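Local coordinates for protein tyrosinase (Aspergillus oryzae, PDB 6JU8) that probably oxidises L-tyrosine and L-dopa to L-dopaquinone with molecular oxygen at a dinuclear copper centre, a reaction of melanin biosynthesis, at residues 105-110 with 374-379. The protein carries 1 engineered substitution. Residues are numbered along the deposited sequence; the frame is centred on the assembly and turned at random.
Sequences TWHRVY and LHHCNI. With CU (copper (II) ion), chain D; CU (copper (II) ion), chain C.
His107 and His376 lie face against face in the type 3 dinuclear copper site of the common central domain of tyrosinase, each reaching in from a different helix and each serving a different metal. Their imidazoles form an offset stack, with centroids 4.2 Å apart and planes inclined by only 10°, so that the CG–CD2 side of His107 lies over the ND1–CE1 side of His376. NE2 of His107 binds one copper at 2.0 Å, and NE2 of His376 binds the other at 1.9 Å. A single water joins the two ions, its oxygen 1.9 Å from the copper of His107 and 2.3 Å from that of His376, and thus bridges them unevenly. His71 and His98 complete the histidine set of the first copper, while His332 and His336 do so for the second.

Beyond the ligands, the indole of Trp106 backs His107: its CE3 sits over the centre of the imidazole, 3.5 Å above the plane. The indole in turn places CH2 over a face of the Tyr110 ring, toward its rim, and Trp106 NE1 is hydrogen-bonded to Arg409 O. Between segments 105-110 and 374-379 the backbones come nearest at the two histidines, with 7.1 Å between CA of His107 and CA of His376. A salt bridge between Arg108 NE and Asp380 OD1 also spans the same two helices. A chi1 of -73° puts CG of His107 beside its backbone N, and the ring's turn about CB–CG brings NE2 to the copper. Both ring nitrogens hold that rotation, NE2 through the metal and ND1 through a hydrogen bond to Phe103 O, one helical turn earlier.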
loop_
_atom_site.group_PDB
_atom_site.type_symbol
_atom_site.label_atom_id
_atom_site.label_comp_id
_atom_site.label_asym_id
_atom_site.label_seq_id
_atom_site.Cartn_x
_atom_site.Cartn_y
_atom_site.Cartn_z
ATOM N N THR A 105 22.361 24.521 -1.179
ATOM C CA THR A 105 23.434 24.372 -0.182
ATOM C C THR A 105 22.880 24.070 1.192
ATOM O O THR A 105 23.454 23.257 1.945
ATOM C CB THR A 105 24.340 25.619 -0.180
ATOM O OG1 THR A 105 23.472 26.754 -0.114
ATOM C CG2 THR A 105 25.154 25.667 -1.471
ATOM N N TRP A 106 21.732 24.665 1.537
ATOM C CA TRP A 106 21.098 24.255 2.811
ATOM C C TRP A 106 20.856 22.761 2.791
ATOM O O TRP A 106 21.158 22.033 3.753
ATOM C CB TRP A 106 19.788 25.059 3.026
ATOM C CG TRP A 106 19.242 24.776 4.402
ATOM C CD1 TRP A 106 19.511 25.505 5.529
ATOM C CD2 TRP A 106 18.377 23.717 4.796
ATOM N NE1 TRP A 106 18.862 24.960 6.626
ATOM C CE2 TRP A 106 18.165 23.856 6.185
ATOM C CE3 TRP A 106 17.773 22.645 4.113
ATOM C CZ2 TRP A 106 17.364 22.968 6.908
ATOM C CZ3 TRP A 106 16.974 21.773 4.834
ATOM C CH2 TRP A 106 16.774 21.930 6.224
ATOM N N HIS A 107 20.284 22.247 1.685
ATOM C CA HIS A 107 19.975 20.820 1.641
ATOM C C HIS A 107 21.220 19.965 1.542
ATOM O O HIS A 107 21.197 18.826 2.055
ATOM C CB HIS A 107 18.995 20.529 0.492
ATOM C CG HIS A 107 17.615 21.010 0.789
ATOM N ND1 HIS A 107 17.167 22.304 0.548
ATOM C CD2 HIS A 107 16.553 20.379 1.344
ATOM C CE1 HIS A 107 15.894 22.418 0.929
ATOM N NE2 HIS A 107 15.497 21.263 1.429
ATOM N N ARG A 108 22.323 20.453 0.977
ATOM C CA ARG A 108 23.568 19.697 0.957
ATOM C C ARG A 108 23.987 19.392 2.385
ATOM O O ARG A 108 24.377 18.255 2.701
ATOM C CB ARG A 108 24.650 20.486 0.208
ATOM C CG ARG A 108 26.027 19.795 0.269
ATOM C CD ARG A 108 26.989 20.342 -0.788
ATOM N NE ARG A 108 26.606 19.903 -2.123
ATOM C CZ ARG A 108 27.084 20.356 -3.265
ATOM N NH1 ARG A 108 28.030 21.290 -3.327
ATOM N NH2 ARG A 108 26.605 19.859 -4.407
ATOM N N VAL A 109 23.923 20.404 3.265
ATOM C CA VAL A 109 24.308 20.180 4.665
ATOM C C VAL A 109 23.311 19.263 5.349
ATOM O O VAL A 109 23.694 18.369 6.130
ATOM C CB VAL A 109 24.440 21.521 5.412
ATOM C CG1 VAL A 109 24.872 21.275 6.865
ATOM C CG2 VAL A 109 25.445 22.476 4.769
ATOM N N TYR A 110 22.015 19.426 5.087
ATOM C CA TYR A 110 20.983 18.600 5.735
ATOM C C TYR A 110 21.184 17.132 5.417
ATOM O O TYR A 110 21.110 16.288 6.331
ATOM C CB TYR A 110 19.622 19.069 5.248
ATOM C CG TYR A 110 18.409 18.614 6.021
ATOM C CD1 TYR A 110 18.422 18.375 7.385
ATOM C CD2 TYR A 110 17.196 18.449 5.344
ATOM C CE1 TYR A 110 17.284 17.981 8.071
ATOM C CE2 TYR A 110 16.032 18.090 6.016
ATOM C CZ TYR A 110 16.088 17.833 7.381
ATOM O OH TYR A 110 14.915 17.474 8.009
ATOM N N LEU A 374 16.552 10.371 0.128
ATOM C CA LEU A 374 17.073 9.766 -1.111
ATOM C C LEU A 374 16.846 10.670 -2.305
ATOM O O LEU A 374 17.729 10.819 -3.158
ATOM C CB LEU A 374 16.398 8.409 -1.310
ATOM C CG LEU A 374 16.468 7.424 -0.147
ATOM C CD1 LEU A 374 15.737 6.139 -0.517
ATOM C CD2 LEU A 374 17.896 7.129 0.299
ATOM N N HIS A 375 15.687 11.317 -2.318
ATOM C CA HIS A 375 15.423 12.383 -3.296
ATOM C C HIS A 375 16.446 13.499 -3.152
ATOM O O HIS A 375 17.083 13.934 -4.129
ATOM C CB HIS A 375 13.998 12.901 -3.068
ATOM C CG HIS A 375 13.589 14.013 -3.971
ATOM N ND1 HIS A 375 13.857 14.025 -5.321
ATOM C CD2 HIS A 375 12.856 15.133 -3.685
ATOM C CE1 HIS A 375 13.325 15.136 -5.825
ATOM N NE2 HIS A 375 12.715 15.833 -4.868
ATOM N N HIS A 376 16.613 14.009 -1.912
ATOM C CA HIS A 376 17.565 15.105 -1.756
ATOM C C HIS A 376 18.997 14.668 -1.987
ATOM O O HIS A 376 19.816 15.491 -2.402
ATOM C CB HIS A 376 17.384 15.767 -0.374
ATOM C CG HIS A 376 16.360 16.871 -0.544
ATOM N ND1 HIS A 376 16.707 18.058 -1.152
ATOM C CD2 HIS A 376 15.024 16.914 -0.355
ATOM C CE1 HIS A 376 15.628 18.813 -1.265
ATOM N NE2 HIS A 376 14.568 18.138 -0.783
ATOM N N CYS A 377 19.327 13.399 -1.797
ATOM C CA CYS A 377 20.649 12.935 -2.170
ATOM C C CYS A 377 20.849 13.067 -3.676
ATOM O O CYS A 377 21.910 13.560 -4.132
ATOM C CB CYS A 377 20.862 11.516 -1.604
ATOM S SG CYS A 377 22.619 11.075 -1.786
ATOM N N ASN A 378 19.832 12.755 -4.487
ATOM C CA ASN A 378 19.977 13.000 -5.922
ATOM C C ASN A 378 19.951 14.482 -6.268
ATOM O O ASN A 378 20.651 14.897 -7.201
ATOM C CB ASN A 378 18.896 12.286 -6.757
ATOM C CG ASN A 378 19.338 12.203 -8.210
ATOM O OD1 ASN A 378 20.497 11.842 -8.486
ATOM N ND2 ASN A 378 18.474 12.543 -9.151
ATOM N N ILE A 379 19.189 15.311 -5.556
ATOM C CA ILE A 379 19.253 16.760 -5.826
ATOM C C ILE A 379 20.662 17.268 -5.550
ATOM O O ILE A 379 21.178 18.121 -6.295
ATOM C CB ILE A 379 18.175 17.492 -5.027
ATOM C CG1 ILE A 379 16.773 17.031 -5.460
ATOM C CG2 ILE A 379 18.337 19.007 -5.093
ATOM C CD1 ILE A 379 16.481 17.253 -6.938
HETATM CU CU CU D . 12.765 18.493 -1.062
HETATM CU CU CU C . 13.534 21.287 1.788
HETATM O O HOH W 1 12.666 20.077 0.564
#